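Local coordinates for Mab-21 domain-containing protein (Tribolium castaneum, PDB 7LT2) that senses double-stranded RNA in the cytoplasm and, once triggered, joins ATP and GTP into the cyclic dinucleotide 2',3'-cGAMP in antiviral innate immunity, at residues R52-G57 with D72-L77; V195-F200 with E221-P226; A176-I181 with D191-A196. One frame throughout, in Å; residues are numbered along the deposited sequence.

Contact 1 (R52-G57 with D72-L77); sequences RVFYGG and DLDILL
Arg52 to Gly56 and Asp72 to Leu76 pair as antiparallel strands of the nucleotidyltransferase sheet, with Asp72, by similarity a ligand of the catalytic magnesium, near the start of strand 70-77. Five backbone hydrogen bonds close the ladder; the straightest runs from Gly56 N to Asp72 O (2.9 Å, 176°) and, with the return bond from Asp72 N to Gly56 O, fixes the main chain of that aspartate. Gly56 suits this place because a beta carbon there would crowd Asp74 OD2. Beside it the Phe54 ring and the Asp74 carboxylate lie nearly coplanar, 5° apart, with OD2 meeting the ring edge at CD2 (3.6 Å), where a weakly positive C-H would favour an oxygen. Farther along, Leu76 CD1 sits over the centre of the Arg52 guanidinium, 3.6 Å from CZ, while NH2 makes a salt bridge to Glu221 and NH1 one to Glu246. On the other face of the sheet, Leu73 CG stands anti to the backbone N (chi1 -172°), and methyl CD1 touches both Val53 CB (3.7 Å) and Tyr55 CE1 (3.5 Å). Helix 245-251 covers Phe54, helix 44-49 packs on Ile75, and strand 188-200 runs parallel to strand 70-77 along its other edge.

Contact 2 (V195-F200 with E221-P226); sequences VACFVF and EFFIVP
Phe198 and Ile224 form a hydrogen-bonded pair, as do Phe200 and Phe222, in an antiparallel ladder that places strand 222-225 beside the end of strand 188-200 in the nucleotidyltransferase sheet. The bond from Ile224 N to Phe198 O is 2.8 Å, and that from Phe200 N to Phe222 O is 2.9 Å. Between these pairs Val199 faces Phe223 in a non-hydrogen-bonded position with the CA atoms only 4.0 Å apart.

Large apolar residues fill the face carrying Phe198, Phe200, Phe222 and Ile224. Phe222 CG lies between its backbone N and carbonyl carbon (chi1 67°), and farther out the ring brings CZ to 4.0 Å from Phe200 CB. Ile224 reaches the edge of the Phe200 ring, its CD1 3.8 Å from CE2. Beyond them, Trp205 meets the Phe222 ring and Trp240 of strand 240-243 packs on Ile224.

Phe223 points to the other face, where its CD2 touches Cys197 CB; the compact, polarisable Cys197 SG lies 4.8 Å from the ring centroid in an oblique sulfur-aromatic contact. Asp74 and Leu76 also touch that ring. Glu221 OE1 lies 3.6 Å from Val199 CG2, while OE2 makes a salt bridge to Arg51 and OE1 is the oxygen Arg52 takes. Past the Phe198-Ile224 bridge, the last, Pro226 has no N-H to donate; its CD lies 3.1 Å from buried Ala196 O, which has no hydrogen-bond partner in the model.

Contact 3 (A176-I181 with D191-A196); sequences AMTLGI and DVDLVA
Thr178 OG1 and Asp193 CG each stand anti to their own carbonyl carbon (chi1 -62° and -77°), which puts the hydroxyl and the carboxylate carbon on the same face, within reach across a non-hydrogen-bonded pair of the hairpin formed by strands 177-183 and 188-200. Thr178 OG1 donates to Asp193 OD1 at 2.6 Å, a short bond that meets the oxygen from above the carboxylate plane, 40° out of it. Threonine suits the site because its other branch is also used: CG2 packs 3.8 Å from Asp191 CB. Next along, Gly180 lets Asp191 OD1 come to 3.3 Å from its CA, where a beta carbon would be tight; Asp191 OD1 also makes a salt bridge to Lys188.

Backbone bonds hold the strands in step, among them Leu179 N to Val192 O at 2.7 Å and Leu194 N to Met177 O at 2.9 Å. Near the start of the pairing, a water takes the N-H of Met177 and donates to Leu194 O, spanning the strands where no direct bond joins those two atoms. The opposite face is apolar. Leu179 and Leu194 cross at about a right angle, with CG of the first 3.8 Å from CD1 of the second, while Ile181 brings its end, CD1, to Val192 CG2. Branched aliphatic side chains suit this face, over which helices 18-42 and 131-147 pack.

Asp193 is, by similarity, a ligand of the catalytic magnesium and lies beside Asp72, another such ligand. If so, Thr178 would be a second-shell group whose bond to OD1 would limit how freely the carboxylate rotates.

The three contacts lie in one mixed sheet of the nucleotidyltransferase domain, and strand 188-200 ties them together. Contact 1 comes first along the chain and closes before the others open; contact 3 follows, and contact 2 continues from it, the two sharing Val195 and Ala196. Strand 188-200 thus pairs with strand 177-183 near its beginning and strand 222-225 near its end. Centres of contacts 1 and 2 are about 8 Å apart, of 1 and 3 about 11 Å, and of 2 and 3 about 16 Å. The parallel pairing of strands 70-77 and 188-200 places Asp72 of contact 1 next to Asp193 of contact 3, two probable metal ligands.

Contact 1 (R52-G57 with D72-L77)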
loop_
_atom_site.group_PDB
_atom_site.type_symbol
_atom_site.label_atom_id
_atom_site.label_comp_id
_atom_site.label_asym_id
_atom_site.label_seq_id
_atom_site.Cartn_x
_atom_site.Cartn_y
_atom_site.Cartn_z
ATOM N N ARG A 52 12.065 -11.242 3.265
ATOM C CA ARG A 52 10.649 -11.468 3.549
ATOM C C ARG A 52 9.839 -10.588 2.607
ATOM O O ARG A 52 10.389 -9.777 1.856
ATOM C CB ARG A 52 10.319 -11.156 5.008
ATOM C CG ARG A 52 10.488 -9.688 5.380
ATOM C CD ARG A 52 10.308 -9.469 6.870
ATOM N NE ARG A 52 10.736 -8.144 7.300
ATOM C CZ ARG A 52 9.923 -7.109 7.461
ATOM N NH1 ARG A 52 8.632 -7.197 7.192
ATOM N NH2 ARG A 52 10.418 -5.957 7.902
ATOM N N VAL A 53 8.518 -10.745 2.661
ATOM C CA VAL A 53 7.604 -9.906 1.898
ATOM C C VAL A 53 6.736 -9.115 2.867
ATOM O O VAL A 53 6.495 -9.527 4.009
ATOM C CB VAL A 53 6.720 -10.716 0.919
ATOM C CG1 VAL A 53 7.578 -11.494 -0.073
ATOM C CG2 VAL A 53 5.763 -11.658 1.671
ATOM N N PHE A 54 6.277 -7.956 2.399
ATOM C CA PHE A 54 5.280 -7.153 3.090
ATOM C C PHE A 54 4.115 -6.959 2.136
ATOM O O PHE A 54 4.321 -6.633 0.963
ATOM C CB PHE A 54 5.853 -5.800 3.528
ATOM C CG PHE A 54 4.840 -4.886 4.155
ATOM C CD1 PHE A 54 4.494 -5.024 5.496
ATOM C CD2 PHE A 54 4.222 -3.896 3.405
ATOM C CE1 PHE A 54 3.557 -4.183 6.075
ATOM C CE2 PHE A 54 3.282 -3.054 3.982
ATOM C CZ PHE A 54 2.953 -3.203 5.320
ATOM N N TYR A 55 2.895 -7.173 2.628
ATOM C CA TYR A 55 1.703 -7.033 1.799
ATOM C C TYR A 55 1.183 -5.609 1.971
ATOM O O TYR A 55 0.694 -5.246 3.042
ATOM C CB TYR A 55 0.651 -8.072 2.183
ATOM C CG TYR A 55 1.171 -9.497 2.211
ATOM C CD1 TYR A 55 1.528 -10.156 1.042
ATOM C CD2 TYR A 55 1.288 -10.187 3.410
ATOM C CE1 TYR A 55 2.003 -11.470 1.069
ATOM C CE2 TYR A 55 1.753 -11.492 3.450
ATOM C CZ TYR A 55 2.116 -12.131 2.278
ATOM O OH TYR A 55 2.582 -13.429 2.325
ATOM N N GLY A 56 1.320 -4.795 0.927
ATOM C CA GLY A 56 1.051 -3.372 1.010
ATOM C C GLY A 56 -0.258 -3.007 0.337
ATOM O O GLY A 56 -0.667 -3.640 -0.636
ATOM N N GLY A 57 -0.911 -1.977 0.859
ATOM C CA GLY A 57 -2.078 -1.405 0.211
ATOM C C GLY A 57 -3.276 -1.356 1.142
ATOM O O GLY A 57 -3.258 -1.852 2.261
ATOM N N ASP A 72 0.136 -4.609 -3.394
ATOM C CA ASP A 72 1.563 -4.656 -3.689
ATOM C C ASP A 72 2.237 -5.759 -2.886
ATOM O O ASP A 72 2.115 -5.802 -1.658
ATOM C CB ASP A 72 2.239 -3.325 -3.357
ATOM C CG ASP A 72 1.999 -2.261 -4.400
ATOM O OD1 ASP A 72 1.324 -2.540 -5.418
ATOM O OD2 ASP A 72 2.495 -1.135 -4.189
ATOM N N LEU A 73 2.975 -6.627 -3.572
ATOM C CA LEU A 73 3.903 -7.525 -2.891
ATOM C C LEU A 73 5.242 -6.807 -2.805
ATOM O O LEU A 73 5.999 -6.763 -3.777
ATOM C CB LEU A 73 4.035 -8.857 -3.619
ATOM C CG LEU A 73 4.841 -9.891 -2.817
ATOM C CD1 LEU A 73 4.064 -10.307 -1.576
ATOM C CD2 LEU A 73 5.172 -11.089 -3.686
ATOM N N ASP A 74 5.526 -6.221 -1.643
ATOM C CA ASP A 74 6.814 -5.577 -1.407
ATOM C C ASP A 74 7.818 -6.662 -1.048
ATOM O O ASP A 74 7.796 -7.212 0.058
ATOM C CB ASP A 74 6.696 -4.523 -0.312
ATOM C CG ASP A 74 5.890 -3.320 -0.750
ATOM O OD1 ASP A 74 5.927 -2.975 -1.954
ATOM O OD2 ASP A 74 5.203 -2.728 0.103
ATOM N N ILE A 75 8.689 -6.987 -2.000
ATOM C CA ILE A 75 9.686 -8.039 -1.844
ATOM C C ILE A 75 10.916 -7.400 -1.208
ATOM O O ILE A 75 11.596 -6.587 -1.840
ATOM C CB ILE A 75 10.018 -8.683 -3.197
ATOM C CG1 ILE A 75 8.753 -9.273 -3.827
ATOM C CG2 ILE A 75 11.100 -9.761 -3.044
ATOM C CD1 ILE A 75 8.904 -9.652 -5.291
ATOM N N LEU A 76 11.196 -7.749 0.049
ATOM C CA LEU A 76 12.211 -7.044 0.832
ATOM C C LEU A 76 13.559 -7.751 0.692
ATOM O O LEU A 76 13.737 -8.879 1.169
ATOM C CB LEU A 76 11.792 -6.941 2.296
ATOM C CG LEU A 76 10.409 -6.320 2.556
ATOM C CD1 LEU A 76 10.248 -5.980 4.025
ATOM C CD2 LEU A 76 10.170 -5.083 1.704
ATOM N N LEU A 77 14.501 -7.080 0.035
ATOM C CA LEU A 77 15.871 -7.541 -0.131
ATOM C C LEU A 77 16.750 -6.845 0.900
ATOM O O LEU A 77 16.508 -5.693 1.262
ATOM C CB LEU A 77 16.366 -7.231 -1.546
ATOM C CG LEU A 77 15.361 -7.529 -2.661
ATOM C CD1 LEU A 77 15.799 -6.910 -3.977
ATOM C CD2 LEU A 77 15.179 -9.034 -2.804
#

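Contact 2 (V195-F200 with E221-P226)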
loop_
_atom_site.group_PDB
_atom_site.type_symbol
_atom_site.label_atom_id
_atom_site.label_comp_id
_atom_site.label_asym_id
_atom_site.label_seq_id
_atom_site.Cartn_x
_atom_site.Cartn_y
_atom_site.Cartn_z
ATOM N N VAL A 195 7.068 -5.671 -6.312
ATOM C CA VAL A 195 7.856 -4.457 -6.105
ATOM C C VAL A 195 9.143 -4.816 -5.366
ATOM O O VAL A 195 9.104 -5.256 -4.211
ATOM C CB VAL A 195 7.058 -3.406 -5.319
ATOM C CG1 VAL A 195 7.849 -2.115 -5.196
ATOM C CG2 VAL A 195 5.692 -3.168 -5.974
ATOM N N ALA A 196 10.286 -4.583 -6.017
ATOM C CA ALA A 196 11.585 -4.855 -5.413
ATOM C C ALA A 196 11.965 -3.727 -4.459
ATOM O O ALA A 196 12.124 -2.579 -4.886
ATOM C CB ALA A 196 12.646 -5.010 -6.502
ATOM N N CYS A 197 12.132 -4.058 -3.178
ATOM C CA CYS A 197 12.447 -3.087 -2.139
ATOM C C CYS A 197 13.700 -3.518 -1.384
ATOM O O CYS A 197 14.128 -4.670 -1.459
ATOM C CB CYS A 197 11.297 -2.940 -1.143
ATOM S SG CYS A 197 9.679 -2.602 -1.894
ATOM N N PHE A 198 14.281 -2.581 -0.636
ATOM C CA PHE A 198 15.421 -2.871 0.228
ATOM C C PHE A 198 15.076 -2.508 1.666
ATOM O O PHE A 198 14.610 -1.396 1.932
ATOM C CB PHE A 198 16.678 -2.132 -0.239
ATOM C CG PHE A 198 17.321 -2.765 -1.439
ATOM C CD1 PHE A 198 18.253 -3.779 -1.287
ATOM C CD2 PHE A 198 16.973 -2.367 -2.716
ATOM C CE1 PHE A 198 18.841 -4.369 -2.395
ATOM C CE2 PHE A 198 17.553 -2.955 -3.821
ATOM C CZ PHE A 198 18.486 -3.956 -3.663
ATOM N N VAL A 199 15.309 -3.450 2.585
ATOM C CA VAL A 199 14.885 -3.333 3.979
ATOM C C VAL A 199 16.100 -3.091 4.867
ATOM O O VAL A 199 17.192 -3.615 4.610
ATOM C CB VAL A 199 14.097 -4.584 4.434
ATOM C CG1 VAL A 199 14.952 -5.850 4.349
ATOM C CG2 VAL A 199 13.526 -4.384 5.841
ATOM N N PHE A 200 15.912 -2.277 5.903
ATOM C CA PHE A 200 16.996 -1.861 6.785
ATOM C C PHE A 200 16.564 -1.969 8.238
ATOM O O PHE A 200 15.372 -1.977 8.555
ATOM C CB PHE A 200 17.434 -0.431 6.475
ATOM C CG PHE A 200 17.889 -0.250 5.064
ATOM C CD1 PHE A 200 19.191 -0.528 4.710
ATOM C CD2 PHE A 200 17.001 0.164 4.085
ATOM C CE1 PHE A 200 19.614 -0.375 3.404
ATOM C CE2 PHE A 200 17.418 0.318 2.781
ATOM C CZ PHE A 200 18.722 0.048 2.440
ATOM N N GLU A 221 12.163 -2.427 11.628
ATOM C CA GLU A 221 12.630 -2.354 10.251
ATOM C C GLU A 221 11.738 -1.459 9.400
ATOM O O GLU A 221 10.532 -1.337 9.629
ATOM C CB GLU A 221 12.705 -3.749 9.626
ATOM C CG GLU A 221 13.704 -4.659 10.319
ATOM C CD GLU A 221 13.695 -6.075 9.788
ATOM O OE1 GLU A 221 12.959 -6.356 8.822
ATOM O OE2 GLU A 221 14.434 -6.916 10.346
ATOM N N PHE A 222 12.354 -0.835 8.406
ATOM C CA PHE A 222 11.644 -0.067 7.394
ATOM C C PHE A 222 12.291 -0.391 6.059
ATOM O O PHE A 222 13.350 -1.021 6.004
ATOM C CB PHE A 222 11.707 1.435 7.680
ATOM C CG PHE A 222 13.083 2.004 7.549
ATOM C CD1 PHE A 222 14.025 1.814 8.548
ATOM C CD2 PHE A 222 13.445 2.716 6.418
ATOM C CE1 PHE A 222 15.301 2.324 8.425
ATOM C CE2 PHE A 222 14.726 3.232 6.287
ATOM C CZ PHE A 222 15.655 3.037 7.293
ATOM N N PHE A 223 11.666 0.033 4.964
ATOM C CA PHE A 223 12.267 -0.270 3.675
ATOM C C PHE A 223 12.116 0.901 2.717
ATOM O O PHE A 223 11.345 1.837 2.948
ATOM C CB PHE A 223 11.712 -1.577 3.060
ATOM C CG PHE A 223 10.207 -1.653 2.944
ATOM C CD1 PHE A 223 9.436 -2.115 4.001
ATOM C CD2 PHE A 223 9.580 -1.350 1.745
ATOM C CE1 PHE A 223 8.053 -2.226 3.880
ATOM C CE2 PHE A 223 8.205 -1.463 1.609
ATOM C CZ PHE A 223 7.439 -1.898 2.683
ATOM N N ILE A 224 12.924 0.862 1.662
ATOM C CA ILE A 224 12.888 1.870 0.613
ATOM C C ILE A 224 12.288 1.241 -0.633
ATOM O O ILE A 224 12.449 0.043 -0.898
ATOM C CB ILE A 224 14.277 2.480 0.318
ATOM C CG1 ILE A 224 15.256 1.420 -0.210
ATOM C CG2 ILE A 224 14.806 3.198 1.557
ATOM C CD1 ILE A 224 16.656 1.978 -0.578
ATOM N N VAL A 225 11.582 2.068 -1.395
ATOM C CA VAL A 225 10.751 1.636 -2.516
ATOM C C VAL A 225 11.232 2.370 -3.763
ATOM O O VAL A 225 11.511 3.577 -3.697
ATOM C CB VAL A 225 9.265 1.908 -2.226
ATOM C CG1 VAL A 225 8.391 1.527 -3.402
ATOM C CG2 VAL A 225 8.822 1.144 -0.984
ATOM N N PRO A 226 11.354 1.691 -4.917
ATOM C CA PRO A 226 11.949 2.332 -6.101
ATOM C C PRO A 226 10.992 3.229 -6.868
ATOM O O PRO A 226 10.949 3.183 -8.102
ATOM C CB PRO A 226 12.385 1.136 -6.955
ATOM C CG PRO A 226 11.385 0.073 -6.615
ATOM C CD PRO A 226 11.032 0.274 -5.159
#

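Contact 3 (A176-I181 with D191-A196)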
loop_
_atom_site.group_PDB
_atom_site.type_symbol
_atom_site.label_atom_id
_atom_site.label_comp_id
_atom_site.label_asym_id
_atom_site.label_seq_id
_atom_site.Cartn_x
_atom_site.Cartn_y
_atom_site.Cartn_z
ATOM N N ALA A 176 6.574 -2.023 -11.930
ATOM C CA ALA A 176 6.593 -3.398 -11.465
ATOM C C ALA A 176 5.681 -4.268 -12.320
ATOM O O ALA A 176 4.646 -3.814 -12.819
ATOM C CB ALA A 176 6.168 -3.482 -9.994
ATOM N N MET A 177 6.088 -5.523 -12.498
ATOM C CA MET A 177 5.229 -6.515 -13.127
ATOM C C MET A 177 3.969 -6.713 -12.300
ATOM O O MET A 177 4.005 -6.662 -11.070
ATOM C CB MET A 177 5.962 -7.851 -13.255
ATOM C CG MET A 177 7.181 -7.811 -14.147
ATOM S SD MET A 177 6.677 -7.635 -15.859
ATOM C CE MET A 177 5.487 -8.971 -16.001
ATOM N N THR A 178 2.851 -6.947 -12.982
ATOM C CA THR A 178 1.593 -7.305 -12.338
ATOM C C THR A 178 1.281 -8.770 -12.602
ATOM O O THR A 178 1.369 -9.231 -13.745
ATOM C CB THR A 178 0.437 -6.434 -12.849
ATOM O OG1 THR A 178 0.689 -5.056 -12.537
ATOM C CG2 THR A 178 -0.899 -6.871 -12.225
ATOM N N LEU A 179 0.921 -9.498 -11.551
ATOM C CA LEU A 179 0.341 -10.829 -11.687
ATOM C C LEU A 179 -1.160 -10.738 -11.447
ATOM O O LEU A 179 -1.594 -10.348 -10.359
ATOM C CB LEU A 179 0.963 -11.816 -10.700
ATOM C CG LEU A 179 2.475 -12.041 -10.760
ATOM C CD1 LEU A 179 2.889 -13.185 -9.815
ATOM C CD2 LEU A 179 2.955 -12.312 -12.175
ATOM N N GLY A 180 -1.948 -11.102 -12.456
ATOM C CA GLY A 180 -3.380 -11.251 -12.269
ATOM C C GLY A 180 -3.714 -12.668 -11.844
ATOM O O GLY A 180 -3.477 -13.612 -12.600
ATOM N N ILE A 181 -4.256 -12.846 -10.642
ATOM C CA ILE A 181 -4.467 -14.172 -10.068
ATOM C C ILE A 181 -5.954 -14.493 -10.100
ATOM O O ILE A 181 -6.777 -13.711 -9.607
ATOM C CB ILE A 181 -3.904 -14.256 -8.639
ATOM C CG1 ILE A 181 -2.398 -13.964 -8.662
ATOM C CG2 ILE A 181 -4.181 -15.634 -8.035
ATOM C CD1 ILE A 181 -1.757 -13.839 -7.294
ATOM N N ASP A 191 -5.176 -8.584 -8.526
ATOM C CA ASP A 191 -3.897 -8.264 -9.154
ATOM C C ASP A 191 -2.856 -7.997 -8.076
ATOM O O ASP A 191 -3.162 -7.429 -7.026
ATOM C CB ASP A 191 -4.005 -7.022 -10.047
ATOM C CG ASP A 191 -4.818 -7.255 -11.305
ATOM O OD1 ASP A 191 -5.025 -8.422 -11.689
ATOM O OD2 ASP A 191 -5.233 -6.251 -11.929
ATOM N N VAL A 192 -1.609 -8.395 -8.343
ATOM C CA VAL A 192 -0.508 -8.184 -7.406
ATOM C C VAL A 192 0.682 -7.605 -8.160
ATOM O O VAL A 192 1.140 -8.193 -9.144
ATOM C CB VAL A 192 -0.098 -9.490 -6.696
ATOM C CG1 VAL A 192 0.971 -9.217 -5.648
ATOM C CG2 VAL A 192 -1.312 -10.158 -6.051
ATOM N N ASP A 193 1.192 -6.467 -7.691
ATOM C CA ASP A 193 2.399 -5.868 -8.251
ATOM C C ASP A 193 3.623 -6.346 -7.475
ATOM O O ASP A 193 3.629 -6.338 -6.240
ATOM C CB ASP A 193 2.313 -4.341 -8.228
ATOM C CG ASP A 193 1.420 -3.788 -9.326
ATOM O OD1 ASP A 193 0.738 -4.583 -10.009
ATOM O OD2 ASP A 193 1.405 -2.552 -9.505
ATOM N N LEU A 194 4.664 -6.750 -8.201
ATOM C CA LEU A 194 5.856 -7.342 -7.590
ATOM C C LEU A 194 6.921 -6.254 -7.500
ATOM O O LEU A 194 7.591 -5.946 -8.484
ATOM C CB LEU A 194 6.328 -8.542 -8.399
ATOM C CG LEU A 194 5.251 -9.570 -8.758
ATOM C CD1 LEU A 194 5.838 -10.665 -9.640
ATOM C CD2 LEU A 194 4.623 -10.163 -7.507
ATOM N N VAL A 195 7.068 -5.671 -6.312
ATOM C CA VAL A 195 7.856 -4.457 -6.105
ATOM C C VAL A 195 9.143 -4.816 -5.366
ATOM O O VAL A 195 9.104 -5.256 -4.211
ATOM C CB VAL A 195 7.058 -3.406 -5.319
ATOM C CG1 VAL A 195 7.849 -2.115 -5.196
ATOM C CG2 VAL A 195 5.692 -3.168 -5.974
ATOM N N ALA A 196 10.286 -4.583 -6.017
ATOM C CA ALA A 196 11.585 -4.855 -5.413
ATOM C C ALA A 196 11.965 -3.727 -4.459
ATOM O O ALA A 196 12.124 -2.579 -4.886
ATOM C CB ALA A 196 12.646 -5.010 -6.502
HETATM O O HOH W 1 3.841 -0.911 -11.011
HETATM O O HOH W 2 8.389 -6.584 -11.123
#